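Local atomic coordinates of leucine--tRNA ligase (Agrobacterium radiobacter, PDB entry 5AH5), a protein that probably catalyses the ATP-dependent attachment of leucine to tRNA(Leu), the step that charges this tRNA for protein synthesis. Residues Val35-Pro40 and His73-Asp78; Glu205-Trp210 and Phe552-Val557; Gly525-Ala530 and Leu559-Met564. All blocks are in the same frame, centred on the assembly; numbering follows the deposited sequence.

Overall arrangement
All three contacts reach the parallel sheet of the catalytic domain, whose strands run in the order 70-72, 32-37, 520-524 and 556-560. Contact 1 lies on the 70-72 side, while contacts 2 and 3 share the edge strand 556-560. The centres of contacts 1 and 2 are about 19 Å apart, those of contacts 1 and 3 about 14 Å, those of contacts 2 and 3 about 16 Å. Contact 1 is complete early in the chain; 205-210 meets 552-557 over some 340 residues that include the editing domain. Contacts 2 and 3 interleave and touch where Gly209 meets Leu559. Contacts 1 and 3 touch through Met38 and both hold the leucyl-adenylate analogue.

Contact 1 of 3, residues Val35-Pro40 and His73-Asp78; sequences VLEMFP and HPMGWD. With LSS (5'-O-(L-leucylsulfamoyl)adenosine), chain I.
Asp78 lies flat over Phe39, its carboxylate plane only 15° from that of the ring. CB of Asp78 stands above the middle of the face, 3.6 Å from the centroid of the Phe39 ring, as a CH-pi contact, and OD2 of Asp78 reaches 3.4 Å from CE1 of Phe39. The CG of Phe39 is placed between its backbone N and carbonyl carbon (chi1 78°), and the ring meets the leucyl methyl C11 of LSS at its edge, in plane. The ligand's amino nitrogen is gripped from both segments: N4 of LSS donates to OD2 of Asp78 at 2.6 Å and to the backbone O of Phe39. The amide of Asp78 is in turn tied to O of Pro40, and Tyr496 stacks on Phe39.

At the other end, Glu37 and His73 cross at about a right angle, their planes 87° apart. OE2 of Glu37 lies in the ring plane of His73, and NE2-H points nearly straight at the syn side of that oxygen, 2.6 Å from NE2. OE1 of Glu37 is bonded to Tyr117 OH and, weakly, to a water that also accepts from Glu37 N and donates to Pro74 O. Between these two polar ends, Met75 bends so that its SD comes 3.6 Å from CD of Pro40 and its CE 3.5 Å from OE1 of Glu37. The indole of Trp77, whose NE1 is bonded to Glu122, brings CZ3 to 3.9 Å from CG of Pro40. The whole contact is buried. Two chain segments leaving neighbouring parallel strands, 32-37 and 70-72, to clasp the ligand's amino group line part of the amino-acid side of the active site in the Rossmann fold of a class I synthetase, next to the predicted HIGH region, which would begin at Pro40.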
loop_
_atom_site.group_PDB
_atom_site.type_symbol
_atom_site.label_atom_id
_atom_site.label_comp_id
_atom_site.label_asym_id
_atom_site.label_seq_id
_atom_site.Cartn_x
_atom_site.Cartn_y
_atom_site.Cartn_z
ATOM N N VAL B 35 -0.942 2.278 13.073
ATOM C CA VAL B 35 0.066 2.160 12.041
ATOM C C VAL B 35 0.169 0.685 11.667
ATOM O O VAL B 35 0.311 -0.122 12.521
ATOM C CB VAL B 35 1.457 2.638 12.507
ATOM C CG1 VAL B 35 1.821 2.205 13.907
ATOM C CG2 VAL B 35 2.548 2.201 11.539
ATOM N N LEU B 36 0.112 0.360 10.386
ATOM C CA LEU B 36 0.403 -1.008 9.974
ATOM C C LEU B 36 1.117 -1.044 8.678
ATOM O O LEU B 36 1.223 -0.024 8.008
ATOM C CB LEU B 36 -0.888 -1.813 9.898
ATOM C CG LEU B 36 -1.873 -1.778 8.747
ATOM C CD1 LEU B 36 -2.879 -2.905 8.895
ATOM C CD2 LEU B 36 -2.582 -0.490 8.699
ATOM N N GLU B 37 1.570 -2.239 8.342
ATOM C CA GLU B 37 2.320 -2.519 7.151
ATOM C C GLU B 37 1.622 -3.683 6.447
ATOM O O GLU B 37 0.832 -4.441 7.064
ATOM C CB GLU B 37 3.691 -3.033 7.500
ATOM C CG GLU B 37 4.578 -2.160 8.358
ATOM C CD GLU B 37 4.609 -2.586 9.786
ATOM O OE1 GLU B 37 4.435 -3.802 10.048
ATOM O OE2 GLU B 37 4.851 -1.698 10.668
ATOM N N MET B 38 1.928 -3.838 5.168
ATOM C CA MET B 38 1.325 -4.926 4.384
ATOM C C MET B 38 1.806 -6.267 4.879
ATOM O O MET B 38 3.007 -6.602 4.802
ATOM C CB MET B 38 1.544 -4.745 2.890
ATOM C CG MET B 38 0.735 -3.630 2.310
ATOM S SD MET B 38 1.098 -3.541 0.557
ATOM C CE MET B 38 0.449 -1.960 0.132
ATOM N N PHE B 39 0.866 -7.008 5.499
ATOM C CA PHE B 39 1.181 -8.333 6.110
ATOM C C PHE B 39 1.702 -9.347 5.081
ATOM O O PHE B 39 1.379 -9.248 3.927
ATOM C CB PHE B 39 0.040 -8.822 7.039
ATOM C CG PHE B 39 -1.200 -9.423 6.363
ATOM C CD1 PHE B 39 -1.683 -8.989 5.138
ATOM C CD2 PHE B 39 -1.980 -10.350 7.068
ATOM C CE1 PHE B 39 -2.835 -9.522 4.619
ATOM C CE2 PHE B 39 -3.136 -10.876 6.525
ATOM C CZ PHE B 39 -3.590 -10.451 5.329
ATOM N N PRO B 40 2.679 -10.153 5.443
ATOM C CA PRO B 40 3.353 -10.951 4.476
ATOM C C PRO B 40 2.645 -12.292 4.083
ATOM O O PRO B 40 1.969 -12.888 4.904
ATOM C CB PRO B 40 4.629 -11.300 5.167
ATOM C CG PRO B 40 4.290 -11.367 6.559
ATOM C CD PRO B 40 3.230 -10.334 6.766
ATOM N N HIS B 73 -0.193 -1.362 16.661
ATOM C CA HIS B 73 0.737 -1.790 15.651
ATOM C C HIS B 73 0.721 -3.348 15.581
ATOM O O HIS B 73 1.433 -3.986 16.291
ATOM C CB HIS B 73 2.099 -1.377 16.055
ATOM C CG HIS B 73 3.139 -1.583 15.013
ATOM N ND1 HIS B 73 4.442 -1.869 15.351
ATOM C CD2 HIS B 73 3.116 -1.459 13.666
ATOM C CE1 HIS B 73 5.173 -1.997 14.272
ATOM N NE2 HIS B 73 4.394 -1.736 13.229
ATOM N N PRO B 74 -0.021 -3.922 14.657
ATOM C CA PRO B 74 -0.289 -5.365 14.732
ATOM C C PRO B 74 0.370 -6.069 13.582
ATOM O O PRO B 74 0.759 -5.429 12.622
ATOM C CB PRO B 74 -1.802 -5.390 14.510
ATOM C CG PRO B 74 -2.011 -4.371 13.448
ATOM C CD PRO B 74 -0.993 -3.257 13.747
ATOM N N MET B 75 0.404 -7.392 13.625
ATOM C CA MET B 75 1.007 -8.197 12.574
ATOM C C MET B 75 0.268 -9.561 12.544
ATOM O O MET B 75 -0.222 -10.101 13.547
ATOM C CB MET B 75 2.526 -8.417 12.810
ATOM C CG MET B 75 3.235 -9.370 11.790
ATOM S SD MET B 75 2.989 -8.892 10.093
ATOM C CE MET B 75 3.788 -7.245 10.116
ATOM N N GLY B 76 0.177 -10.086 11.361
ATOM C CA GLY B 76 -0.501 -11.354 11.154
ATOM C C GLY B 76 -0.076 -11.836 9.774
ATOM O O GLY B 76 0.886 -11.309 9.187
ATOM N N TRP B 77 -0.778 -12.828 9.271
ATOM C CA TRP B 77 -0.214 -13.753 8.271
ATOM C C TRP B 77 -1.182 -13.896 7.121
ATOM O O TRP B 77 -2.311 -14.317 7.324
ATOM C CB TRP B 77 0.041 -15.082 8.968
ATOM C CG TRP B 77 0.837 -14.844 10.238
ATOM C CD1 TRP B 77 0.378 -14.950 11.510
ATOM C CD2 TRP B 77 2.164 -14.287 10.344
ATOM N NE1 TRP B 77 1.363 -14.676 12.401
ATOM C CE2 TRP B 77 2.477 -14.231 11.712
ATOM C CE3 TRP B 77 3.121 -13.865 9.420
ATOM C CZ2 TRP B 77 3.685 -13.715 12.184
ATOM C CZ3 TRP B 77 4.370 -13.375 9.893
ATOM C CH2 TRP B 77 4.635 -13.299 11.259
ATOM N N ASP B 78 -0.749 -13.509 5.923
ATOM C CA ASP B 78 -1.529 -13.686 4.678
ATOM C C ASP B 78 -1.208 -15.139 4.185
ATOM O O ASP B 78 -0.303 -15.362 3.408
ATOM C CB ASP B 78 -1.138 -12.600 3.696
ATOM C CG ASP B 78 -2.210 -12.260 2.681
ATOM O OD1 ASP B 78 -3.282 -12.875 2.683
ATOM O OD2 ASP B 78 -1.977 -11.303 1.870
HETATM C C1 LSS I . 2.220 -9.320 0.230
HETATM N N1 LSS I . 11.871 -4.691 -0.893
HETATM O O1 LSS I . 2.545 -8.621 -0.704
HETATM S S1 LSS I . 4.540 -10.047 0.635
HETATM C C2 LSS I . 10.972 -3.920 -0.283
HETATM N N2 LSS I . 3.075 -10.045 0.928
HETATM O O2 LSS I . 6.126 -4.708 -0.808
HETATM N N3 LSS I . 9.780 -4.384 0.152
HETATM O O3 LSS I . 4.585 -4.324 1.447
HETATM C C4 LSS I . 9.492 -5.694 -0.035
HETATM N N4 LSS I . 0.466 -10.542 1.524
HETATM O O4 LSS I . 6.849 -6.639 2.076
HETATM C C5 LSS I . 10.353 -6.523 -0.743
HETATM O O5 LSS I . 5.091 -8.571 0.893
HETATM C C6 LSS I . 11.551 -5.999 -1.197
HETATM N N6 LSS I . 12.424 -6.822 -1.835
HETATM C C7 LSS I . -1.278 -7.965 1.401
HETATM N N7 LSS I . 9.777 -7.751 -0.818
HETATM C C8 LSS I . 8.556 -7.679 -0.221
HETATM C C9 LSS I . 0.220 -8.079 1.109
HETATM N N9 LSS I . 8.410 -6.423 0.279
HETATM C CA LSS I . 0.767 -9.423 0.592
HETATM C C10 LSS I . -2.048 -8.017 0.072
HETATM C C11 LSS I . -1.514 -6.659 2.239
HETATM O O1A LSS I . 5.017 -10.363 -0.719
HETATM C C21 LSS I . 7.256 -5.869 0.958
HETATM C C22 LSS I . 6.063 -5.796 0.070
HETATM C C23 LSS I . 4.905 -5.691 1.066
HETATM C C24 LSS I . 5.448 -6.510 2.218
HETATM C C25 LSS I . 4.982 -7.966 2.178
HETATM O O2A LSS I . 5.287 -10.836 1.592
HETATM O O HOH W 1 1.791 -3.898 10.756
#

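Contact 2 of 3, residues Glu205-Trp210 and Phe552-Val557; sequences ESLEGW and FDEPFV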
loop_
_atom_site.group_PDB
_atom_site.type_symbol
_atom_site.label_atom_id
_atom_site.label_comp_id
_atom_site.label_asym_id
_atom_site.label_seq_id
_atom_site.Cartn_x
_atom_site.Cartn_y
_atom_site.Cartn_z
ATOM N N GLU B 205 -9.655 11.898 -5.219
ATOM C CA GLU B 205 -9.377 13.328 -5.004
ATOM C C GLU B 205 -9.207 13.670 -3.506
ATOM O O GLU B 205 -8.441 14.561 -3.186
ATOM C CB GLU B 205 -10.465 14.218 -5.623
ATOM C CG GLU B 205 -10.447 14.286 -7.153
ATOM C CD GLU B 205 -11.675 15.014 -7.740
ATOM O OE1 GLU B 205 -11.850 16.249 -7.512
ATOM O OE2 GLU B 205 -12.473 14.345 -8.445
ATOM N N SER B 206 -9.883 12.948 -2.604
ATOM C CA SER B 206 -9.776 13.212 -1.164
ATOM C C SER B 206 -8.548 12.565 -0.463
ATOM O O SER B 206 -8.261 12.906 0.684
ATOM C CB SER B 206 -11.073 12.818 -0.447
ATOM O OG SER B 206 -11.228 11.403 -0.364
ATOM N N LEU B 207 -7.832 11.664 -1.147
ATOM C CA LEU B 207 -6.761 10.864 -0.547
ATOM C C LEU B 207 -5.443 11.543 -0.701
ATOM O O LEU B 207 -4.482 10.995 -1.320
ATOM C CB LEU B 207 -6.663 9.464 -1.187
ATOM C CG LEU B 207 -7.724 8.466 -0.808
ATOM C CD1 LEU B 207 -7.500 7.153 -1.572
ATOM C CD2 LEU B 207 -7.765 8.267 0.709
ATOM N N GLU B 208 -5.348 12.697 -0.046
ATOM C CA GLU B 208 -4.194 13.557 -0.214
ATOM C C GLU B 208 -2.989 12.912 0.473
ATOM O O GLU B 208 -1.845 13.224 0.151
ATOM C CB GLU B 208 -4.474 14.995 0.302
ATOM C CG GLU B 208 -3.749 16.074 -0.529
ATOM C CD GLU B 208 -4.144 16.129 -2.030
ATOM O OE1 GLU B 208 -5.259 15.674 -2.388
ATOM O OE2 GLU B 208 -3.346 16.633 -2.868
ATOM N N GLY B 209 -3.242 11.986 1.412
ATOM C CA GLY B 209 -2.130 11.249 2.019
ATOM C C GLY B 209 -1.680 10.081 1.134
ATOM O O GLY B 209 -0.828 9.328 1.535
ATOM N N TRP B 210 -2.200 9.909 -0.065
ATOM C CA TRP B 210 -1.594 8.868 -0.925
ATOM C C TRP B 210 -0.714 9.502 -2.008
ATOM O O TRP B 210 -1.047 10.570 -2.481
ATOM C CB TRP B 210 -2.707 8.050 -1.602
ATOM C CG TRP B 210 -3.462 7.145 -0.717
ATOM C CD1 TRP B 210 -3.890 7.373 0.545
ATOM C CD2 TRP B 210 -3.970 5.873 -1.098
ATOM N NE1 TRP B 210 -4.568 6.270 1.018
ATOM C CE2 TRP B 210 -4.650 5.347 0.002
ATOM C CE3 TRP B 210 -3.904 5.125 -2.271
ATOM C CZ2 TRP B 210 -5.231 4.065 -0.024
ATOM C CZ3 TRP B 210 -4.493 3.853 -2.294
ATOM C CH2 TRP B 210 -5.129 3.349 -1.177
ATOM N N PHE B 552 -16.600 4.711 8.399
ATOM C CA PHE B 552 -15.623 5.439 7.569
ATOM C C PHE B 552 -15.568 4.760 6.226
ATOM O O PHE B 552 -15.974 3.606 6.083
ATOM C CB PHE B 552 -14.245 5.513 8.248
ATOM C CG PHE B 552 -13.703 4.183 8.640
ATOM C CD1 PHE B 552 -14.057 3.606 9.854
ATOM C CD2 PHE B 552 -12.903 3.467 7.758
ATOM C CE1 PHE B 552 -13.559 2.374 10.221
ATOM C CE2 PHE B 552 -12.450 2.209 8.095
ATOM C CZ PHE B 552 -12.774 1.657 9.330
ATOM N N ASP B 553 -15.068 5.476 5.244
ATOM C CA ASP B 553 -15.256 5.146 3.844
ATOM C C ASP B 553 -13.954 4.847 3.146
ATOM O O ASP B 553 -13.964 4.496 1.967
ATOM C CB ASP B 553 -15.937 6.350 3.145
ATOM C CG ASP B 553 -16.725 5.949 1.920
ATOM O OD1 ASP B 553 -17.614 5.078 2.055
ATOM O OD2 ASP B 553 -16.501 6.494 0.835
ATOM N N GLU B 554 -12.829 5.017 3.839
ATOM C CA GLU B 554 -11.511 4.805 3.240
ATOM C C GLU B 554 -10.665 4.163 4.269
ATOM O O GLU B 554 -10.687 4.621 5.390
ATOM C CB GLU B 554 -10.827 6.119 2.796
ATOM C CG GLU B 554 -11.409 6.644 1.502
ATOM C CD GLU B 554 -10.949 5.900 0.245
ATOM O OE1 GLU B 554 -9.904 5.183 0.237
ATOM O OE2 GLU B 554 -11.631 6.070 -0.774
ATOM N N PRO B 555 -9.935 3.086 3.903
ATOM C CA PRO B 555 -9.223 2.322 4.912
ATOM C C PRO B 555 -7.983 2.956 5.449
ATOM O O PRO B 555 -7.615 2.647 6.579
ATOM C CB PRO B 555 -8.808 1.046 4.140
ATOM C CG PRO B 555 -8.794 1.481 2.712
ATOM C CD PRO B 555 -9.950 2.390 2.621
ATOM N N PHE B 556 -7.255 3.702 4.602
ATOM C CA PHE B 556 -5.888 4.105 4.935
ATOM C C PHE B 556 -5.711 5.638 4.662
ATOM O O PHE B 556 -5.945 6.109 3.559
ATOM C CB PHE B 556 -4.861 3.293 4.134
ATOM C CG PHE B 556 -5.138 1.789 4.070
ATOM C CD1 PHE B 556 -5.078 1.011 5.204
ATOM C CD2 PHE B 556 -5.346 1.147 2.833
ATOM C CE1 PHE B 556 -5.326 -0.378 5.130
ATOM C CE2 PHE B 556 -5.548 -0.233 2.756
ATOM C CZ PHE B 556 -5.588 -0.980 3.927
ATOM N N VAL B 557 -5.392 6.394 5.684
ATOM C CA VAL B 557 -5.287 7.855 5.538
ATOM C C VAL B 557 -4.043 8.222 4.723
ATOM O O VAL B 557 -4.147 8.797 3.665
ATOM C CB VAL B 557 -5.312 8.584 6.899
ATOM C CG1 VAL B 557 -5.045 10.113 6.728
ATOM C CG2 VAL B 557 -6.658 8.411 7.541
HETATM O O HOH W 2 -5.582 10.845 2.720
#
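The edge strand 556-560 of the Rossmann-type sheet is met at its start by a loop between helices 197-202 and 212-222, and the indole of Trp210 makes the main polar link. NE1 of Trp210 donates to the backbone O of Phe556 at 2.9 Å, almost straight (169°). The oxygen lies in the indole plane, whereas the donor sits well above the carbonyl plane, 43° out of it. The next carbonyl along, O of Val557, also comes to the indole edge in plane, 3.4 Å from CD1 of Trp210.

Beyond NE1, CZ2 of Trp210 approaches the edge of the Phe556 ring, 4.1 Å from CD2 of Phe556. Phe556 is itself held by rings of the catalytic domain, stacked with Tyr523 and edge-to-face with Phe497. A face of the indole is covered from within its own loop, where CD1 of Leu207 lies over the centre. Both residues belong to a type I beta turn, Leu207 to Trp210, closed by the bond from Trp210 N to Leu207 O (2.8 Å). In the same turn Gly209 lets the backbones approach closely: its CA is 3.6 Å from O of Val557, and a water accepts from Gly209 N and donates to that same oxygen.

Leu207 also faces the loop ahead of the strand. Its methyl CD1 is 3.6 Å from OE1 of Glu554, and CD2 lies against the same carboxylate. The Glu554 chain bends at its CB-CG bond, and its OE2 forms salt bridges with Lys542 and Arg538 of helix 533-546.

Contact 3 of 3, residues Gly525-Ala530 and Leu559-Met564; sequences GGIEHA and LYNQGM. With LSS (5'-O-(L-leucylsulfamoyl)adenosine), chain I.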
loop_
_atom_site.group_PDB
_atom_site.type_symbol
_atom_site.label_atom_id
_atom_site.label_comp_id
_atom_site.label_asym_id
_atom_site.label_seq_id
_atom_site.Cartn_x
_atom_site.Cartn_y
_atom_site.Cartn_z
ATOM N N GLY B 525 3.468 -0.098 2.516
ATOM C CA GLY B 525 3.750 -1.253 1.684
ATOM C C GLY B 525 3.992 -0.936 0.223
ATOM O O GLY B 525 3.891 0.202 -0.200
ATOM N N GLY B 526 4.289 -1.965 -0.541
ATOM C CA GLY B 526 4.799 -1.813 -1.893
ATOM C C GLY B 526 3.763 -1.356 -2.893
ATOM O O GLY B 526 2.569 -1.642 -2.781
ATOM N N ILE B 527 4.256 -0.622 -3.883
ATOM C CA ILE B 527 3.464 -0.068 -4.942
ATOM C C ILE B 527 2.990 -1.144 -5.883
ATOM O O ILE B 527 2.010 -0.942 -6.618
ATOM C CB ILE B 527 4.288 1.013 -5.744
ATOM C CG1 ILE B 527 3.356 1.826 -6.637
ATOM C CG2 ILE B 527 5.399 0.383 -6.594
ATOM C CD1 ILE B 527 3.879 3.210 -6.959
ATOM N N GLU B 528 3.661 -2.284 -5.905
ATOM C CA GLU B 528 3.077 -3.433 -6.646
ATOM C C GLU B 528 1.571 -3.754 -6.365
ATOM O O GLU B 528 0.886 -4.276 -7.243
ATOM C CB GLU B 528 3.938 -4.695 -6.518
ATOM C CG GLU B 528 3.863 -5.365 -5.174
ATOM C CD GLU B 528 4.772 -4.743 -4.136
ATOM O OE1 GLU B 528 5.350 -3.623 -4.421
ATOM O OE2 GLU B 528 4.909 -5.390 -3.049
ATOM N N HIS B 529 1.049 -3.367 -5.200
ATOM C CA HIS B 529 -0.372 -3.583 -4.870
ATOM C C HIS B 529 -1.347 -2.519 -5.324
ATOM O O HIS B 529 -2.537 -2.579 -5.011
ATOM C CB HIS B 529 -0.537 -3.896 -3.396
ATOM C CG HIS B 529 -0.119 -5.280 -3.054
ATOM N ND1 HIS B 529 -0.796 -6.400 -3.529
ATOM C CD2 HIS B 529 0.959 -5.738 -2.380
ATOM C CE1 HIS B 529 -0.170 -7.483 -3.111
ATOM N NE2 HIS B 529 0.906 -7.116 -2.436
ATOM N N ALA B 530 -0.866 -1.561 -6.111
ATOM C CA ALA B 530 -1.681 -0.437 -6.534
ATOM C C ALA B 530 -2.985 -0.823 -7.188
ATOM O O ALA B 530 -4.029 -0.179 -6.966
ATOM C CB ALA B 530 -0.865 0.461 -7.464
ATOM N N LEU B 559 -0.640 6.538 2.903
ATOM C CA LEU B 559 0.057 5.409 2.314
ATOM C C LEU B 559 1.491 5.784 1.968
ATOM O O LEU B 559 1.725 6.683 1.227
ATOM C CB LEU B 559 -0.650 4.954 1.038
ATOM C CG LEU B 559 0.040 3.964 0.143
ATOM C CD1 LEU B 559 -0.030 2.584 0.820
ATOM C CD2 LEU B 559 -0.650 3.820 -1.197
ATOM N N TYR B 560 2.430 5.019 2.477
ATOM C CA TYR B 560 3.802 5.121 2.139
ATOM C C TYR B 560 4.282 3.823 1.454
ATOM O O TYR B 560 4.120 2.705 1.985
ATOM C CB TYR B 560 4.550 5.305 3.427
ATOM C CG TYR B 560 4.312 6.674 4.069
ATOM C CD1 TYR B 560 4.913 7.845 3.556
ATOM C CD2 TYR B 560 3.473 6.803 5.147
ATOM C CE1 TYR B 560 4.698 9.084 4.153
ATOM C CE2 TYR B 560 3.225 8.039 5.744
ATOM C CZ TYR B 560 3.866 9.172 5.266
ATOM O OH TYR B 560 3.622 10.367 5.903
ATOM N N ASN B 561 4.916 3.977 0.306
ATOM C CA ASN B 561 5.456 2.883 -0.472
ATOM C C ASN B 561 6.964 2.734 -0.308
ATOM O O ASN B 561 7.717 3.447 -0.996
ATOM C CB ASN B 561 5.165 3.116 -1.968
ATOM C CG ASN B 561 3.701 3.141 -2.309
ATOM O OD1 ASN B 561 3.290 3.993 -3.042
ATOM N ND2 ASN B 561 2.919 2.161 -1.854
ATOM N N GLN B 562 7.437 1.890 0.610
ATOM C CA GLN B 562 8.864 1.649 0.734
ATOM C C GLN B 562 9.477 1.201 -0.612
ATOM O O GLN B 562 8.855 0.463 -1.393
ATOM C CB GLN B 562 9.260 0.688 1.853
ATOM C CG GLN B 562 9.164 -0.848 1.530
ATOM C CD GLN B 562 7.786 -1.280 1.167
ATOM O OE1 GLN B 562 6.824 -0.569 1.430
ATOM N NE2 GLN B 562 7.667 -2.461 0.542
ATOM N N GLY B 563 10.714 1.627 -0.836
ATOM C CA GLY B 563 11.485 1.174 -1.981
ATOM C C GLY B 563 11.885 -0.288 -1.927
ATOM O O GLY B 563 12.064 -0.878 -0.835
ATOM N N MET B 564 12.069 -0.843 -3.114
ATOM C CA MET B 564 12.675 -2.144 -3.338
ATOM C C MET B 564 14.017 -2.372 -2.630
ATOM O O MET B 564 14.905 -1.476 -2.611
ATOM C CB MET B 564 12.881 -2.234 -4.847
ATOM C CG MET B 564 13.310 -3.587 -5.359
ATOM S SD MET B 564 12.143 -4.897 -4.957
ATOM C CE MET B 564 10.603 -4.004 -4.982
HETATM C C1 LSS I . 2.220 -9.320 0.230
HETATM N N1 LSS I . 11.871 -4.691 -0.893
HETATM O O1 LSS I . 2.545 -8.621 -0.704
HETATM S S1 LSS I . 4.540 -10.047 0.635
HETATM C C2 LSS I . 10.972 -3.920 -0.283
HETATM N N2 LSS I . 3.075 -10.045 0.928
HETATM O O2 LSS I . 6.126 -4.708 -0.808
HETATM N N3 LSS I . 9.780 -4.384 0.152
HETATM O O3 LSS I . 4.585 -4.324 1.447
HETATM C C4 LSS I . 9.492 -5.694 -0.035
HETATM N N4 LSS I . 0.466 -10.542 1.524
HETATM O O4 LSS I . 6.849 -6.639 2.076
HETATM C C5 LSS I . 10.353 -6.523 -0.743
HETATM O O5 LSS I . 5.091 -8.571 0.893
HETATM C C6 LSS I . 11.551 -5.999 -1.197
HETATM N N6 LSS I . 12.424 -6.822 -1.835
HETATM C C7 LSS I . -1.278 -7.965 1.401
HETATM N N7 LSS I . 9.777 -7.751 -0.818
HETATM C C8 LSS I . 8.556 -7.679 -0.221
HETATM C C9 LSS I . 0.220 -8.079 1.109
HETATM N N9 LSS I . 8.410 -6.423 0.279
HETATM C CA LSS I . 0.767 -9.423 0.592
HETATM C C10 LSS I . -2.048 -8.017 0.072
HETATM C C11 LSS I . -1.514 -6.659 2.239
HETATM O O1A LSS I . 5.017 -10.363 -0.719
HETATM C C21 LSS I . 7.256 -5.869 0.958
HETATM C C22 LSS I . 6.063 -5.796 0.070
HETATM C C23 LSS I . 4.905 -5.691 1.066
HETATM C C24 LSS I . 5.448 -6.510 2.218
HETATM C C25 LSS I . 4.982 -7.966 2.178
HETATM O O2A LSS I . 5.287 -10.836 1.592
HETATM O O HOH W 3 7.091 0.590 -3.302
#
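The backbone O of Gly525 is gripped twice by Asn561. ND2 donates at 2.7 Å from Gly525 O, almost straight (177°) and with the oxygen in the amide plane, while CA of Asn561 makes a CA-H...O contact to the same oxygen at 3.1 Å. The CG of Asn561 stands anti to its carbonyl carbon (chi1 -63°), and the amide crosses Ile527 at about a right angle, OD1 lying 4.0 Å from CD1 of Ile527. Gly525 N donates to the backbone O of Tyr560.

These links join the C-terminal ends of neighbouring parallel strands, 520-524 and 556-560, where a Rossmann fold of the class I synthetases binds its nucleotide; here both segments hold the adenylate analogue. The Gln562 chain is bent at chi2, and its NE2 donates to the adenine N3 of LSS at 2.9 Å and, weakly, to ribose O2. OE1 of Gln562 packs 3.1 Å from the carbonyl carbon of Gly525. Ribose O2 also donates to OE2 of Glu528 at 2.6 Å, and O3 accepts from Gly526 N.

His529 serves the leucyl end: NE2 donates to O1 of LSS at 2.8 Å, at the ring edge, while the methyl C10 lies over one face, offset toward the rim. A water bridges Ile527 N and Gln562 O, accepting from the first and donating to the second.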